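Local coordinates for A-type flavoprotein (Giardia intestinalis, PDB 2Q9U) that probably passes electrons from bound FMN to a diiron centre that reduces oxygen, serving as an O2 scavenger in this parasite, at residues D171-Q175 / A242-Y246. Residues are numbered along the deposited sequence.
With FEO (mu-oxo-diiron), chain G.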
ATOM      1  N   ASP A 171      13.453 -25.059   7.127  1.00 12.33           N
ATOM      2  CA  ASP A 171      13.709 -23.670   6.756  1.00 11.93           C
ATOM      3  C   ASP A 171      15.032 -23.556   5.997  1.00 11.99           C
ATOM      4  O   ASP A 171      15.200 -22.704   5.085  1.00 11.23           O
ATOM      5  CB  ASP A 171      13.780 -22.765   7.992  1.00 11.91           C
ATOM      6  CG  ASP A 171      12.399 -22.290   8.491  1.00 14.16           C
ATOM      7  OD1 ASP A 171      11.389 -22.247   7.730  1.00 11.62           O
ATOM      8  OD2 ASP A 171      12.355 -21.932   9.680  1.00 14.09           O
ATOM      9  N   GLY A 172      15.992 -24.410   6.365  1.00 11.79           N
ATOM     10  CA  GLY A 172      17.272 -24.417   5.650  1.00 10.95           C
ATOM     11  C   GLY A 172      17.098 -24.555   4.150  1.00 10.35           C
ATOM     12  O   GLY A 172      16.288 -25.364   3.679  1.00 10.54           O
ATOM     13  N   PHE A 173      17.867 -23.761   3.404  1.00  9.32           N
ATOM     14  CA  PHE A 173      17.859 -23.768   1.932  1.00 10.90           C
ATOM     15  C   PHE A 173      16.548 -23.266   1.339  1.00 10.88           C
ATOM     16  O   PHE A 173      16.315 -23.397   0.140  1.00 12.15           O
ATOM     17  CB  PHE A 173      18.227 -25.142   1.335  1.00 10.47           C
ATOM     18  CG  PHE A 173      19.629 -25.565   1.657  1.00 11.60           C
ATOM     19  CD1 PHE A 173      19.904 -26.252   2.851  1.00 12.26           C
ATOM     20  CD2 PHE A 173      20.670 -25.251   0.793  1.00 14.39           C
ATOM     21  CE1 PHE A 173      21.229 -26.624   3.169  1.00 13.91           C
ATOM     22  CE2 PHE A 173      21.997 -25.617   1.090  1.00 12.47           C
ATOM     23  CZ  PHE A 173      22.264 -26.304   2.286  1.00 13.61           C
ATOM     24  N   GLY A 174      15.719 -22.650   2.189  1.00 11.16           N
ATOM     25  CA  GLY A 174      14.413 -22.168   1.762  1.00  9.49           C
ATOM     26  C   GLY A 174      14.441 -20.849   1.021  1.00  8.88           C
ATOM     27  O   GLY A 174      15.423 -20.073   1.107  1.00  9.19           O
ATOM     28  N   GLN A 175      13.340 -20.569   0.307  1.00  7.98           N
ATOM     29  CA  GLN A 175      13.105 -19.228  -0.224  1.00  7.92           C
ATOM     30  C   GLN A 175      11.591 -19.022  -0.198  1.00  8.41           C
ATOM     31  O   GLN A 175      10.801 -19.958  -0.426  1.00  6.50           O
ATOM     32  CB  GLN A 175      13.617 -19.031  -1.673  1.00  7.70           C
ATOM     33  CG  GLN A 175      14.612 -20.093  -2.213  1.00  9.40           C
ATOM     34  CD  GLN A 175      13.925 -21.417  -2.558  1.00 10.99           C
ATOM     35  OE1 GLN A 175      12.928 -21.450  -3.289  1.00  9.97           O
ATOM     36  NE2 GLN A 175      14.470 -22.512  -2.052  1.00 11.33           N
ATOM     37  N   ALA A 242      23.738 -23.444  -4.148  1.00 14.23           N
ATOM     38  CA  ALA A 242      23.065 -23.105  -2.915  1.00 14.46           C
ATOM     39  C   ALA A 242      24.010 -23.368  -1.727  1.00 14.07           C
ATOM     40  O   ALA A 242      24.171 -22.517  -0.847  1.00 14.28           O
ATOM     41  CB  ALA A 242      21.807 -23.921  -2.789  1.00 14.14           C
ATOM     42  N   ILE A 243      24.590 -24.564  -1.707  1.00 14.23           N
ATOM     43  CA  ILE A 243      25.549 -24.952  -0.672  1.00 14.72           C
ATOM     44  C   ILE A 243      26.731 -23.981  -0.634  1.00 14.58           C
ATOM     45  O   ILE A 243      27.119 -23.533   0.460  1.00 14.12           O
ATOM     46  CB  ILE A 243      26.042 -26.410  -0.854  1.00 14.20           C
ATOM     47  CG1 ILE A 243      24.890 -27.385  -0.576  1.00 14.60           C
ATOM     48  CG2 ILE A 243      27.195 -26.712   0.119  1.00 14.23           C
ATOM     49  CD1 ILE A 243      25.136 -28.808  -1.067  1.00 17.11           C
ATOM     50  N   ALA A 244      27.265 -23.652  -1.814  1.00 14.43           N
ATOM     51  CA  ALA A 244      28.420 -22.718  -1.916  1.00 14.93           C
ATOM     52  C   ALA A 244      28.127 -21.326  -1.343  1.00 15.50           C
ATOM     53  O   ALA A 244      28.997 -20.730  -0.695  1.00 15.54           O
ATOM     54  CB  ALA A 244      28.903 -22.606  -3.332  1.00 15.01           C
ATOM     55  N   GLU A 245      26.913 -20.813  -1.570  1.00 13.78           N
ATOM     56  CA  GLU A 245      26.517 -19.512  -1.002  1.00 14.01           C
ATOM     57  C   GLU A 245      26.435 -19.560   0.531  1.00 13.69           C
ATOM     58  O   GLU A 245      26.958 -18.670   1.215  1.00 14.31           O
ATOM     59  CB  GLU A 245      25.181 -19.045  -1.602  1.00 13.58           C
ATOM     60  CG  GLU A 245      24.669 -17.670  -1.053  1.00 15.22           C
ATOM     61  CD  GLU A 245      25.555 -16.487  -1.434  1.00 16.35           C
ATOM     62  OE1 GLU A 245      26.279 -16.580  -2.447  1.00 18.14           O
ATOM     63  OE2 GLU A 245      25.518 -15.457  -0.728  1.00 17.60           O
ATOM     64  N   TYR A 246      25.741 -20.558   1.080  1.00 13.43           N
ATOM     65  CA  TYR A 246      25.723 -20.738   2.535  1.00 14.31           C
ATOM     66  C   TYR A 246      27.139 -20.866   3.111  1.00 15.06           C
ATOM     67  O   TYR A 246      27.457 -20.311   4.178  1.00 16.33           O
ATOM     68  CB  TYR A 246      24.922 -21.981   2.911  1.00 13.63           C
ATOM     69  CG  TYR A 246      23.457 -21.788   3.139  1.00 14.23           C
ATOM     70  CD1 TYR A 246      22.880 -20.514   3.245  1.00 15.28           C
ATOM     71  CD2 TYR A 246      22.632 -22.903   3.296  1.00 15.88           C
ATOM     72  CE1 TYR A 246      21.509 -20.365   3.464  1.00 13.46           C
ATOM     73  CE2 TYR A 246      21.287 -22.771   3.527  1.00 15.35           C
ATOM     74  CZ  TYR A 246      20.722 -21.506   3.612  1.00 14.94           C
ATOM     75  OH  TYR A 246      19.377 -21.431   3.854  1.00 12.82           O
TER
HETATM   76 FE1  FEO G 701       9.536 -21.445   7.939  1.00 11.41          FE
HETATM   77 FE2  FEO G 701      11.133 -20.892  10.953  1.00 14.54          FE
HETATM   78  O   FEO G 701       9.533 -21.438   9.787  1.00 11.74           O
HETATM   79  O   HOH W   1      17.976 -19.526   2.274  1.00 15.40           O
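The phenyl ring of Phe-173 lies against one side of a helix, where residues spaced i, i+1 and i+4 receive it; a flat aromatic side chain spans the gap from the turn and offers Tyr-246 a face. Tyr-246 turns a ring edge toward that face, a T-shaped pair with centroids 4.7 Å apart and planes at 60°; CE2 of Phe-173 comes within 3.6 Å of CD2 of Tyr-246. Ala-242, whose small methyl lets the ring come close to the helix, meets the ring's edge (CB to Phe-173 CD2, 4.0 Å), and the branched aliphatic Ile-243 extends the apolar surface, its CG1 3.8 Å from Phe-173 CE2. Tyrosine suits its place doubly: its ring joins this apolar cluster while its hydroxyl reaches the loop backbone. Phe-173 N donates to Tyr-246 OH (2.8 Å), and that hydroxyl donates to a water (oxygen 2.8 Å from OH), which in turn donates to Gly-174 O at 2.9 Å.

The backbone addressed here is a type II turn, closed by Gly-174 N to Asp-171 O (2.9 Å). Phe-173 occupies its third position with positive phi, which glycine usually favours, and at Gly-174 a CB would clash with Asp-171 O. The turn begins at the carboxylate bridging the two irons, Asp-171 OD1 to FE1 and OD2 to FE2, both 2.0 Å, as in the metallo-beta-lactamase fold of flavodiiron proteins. Thus the loop after strand 166-170 is tied to helix 236-250, with Ile-226 of strand 225-228 touching Phe-173 and Ile-243, and helices 189-204 and 208-219 packing on Tyr-246.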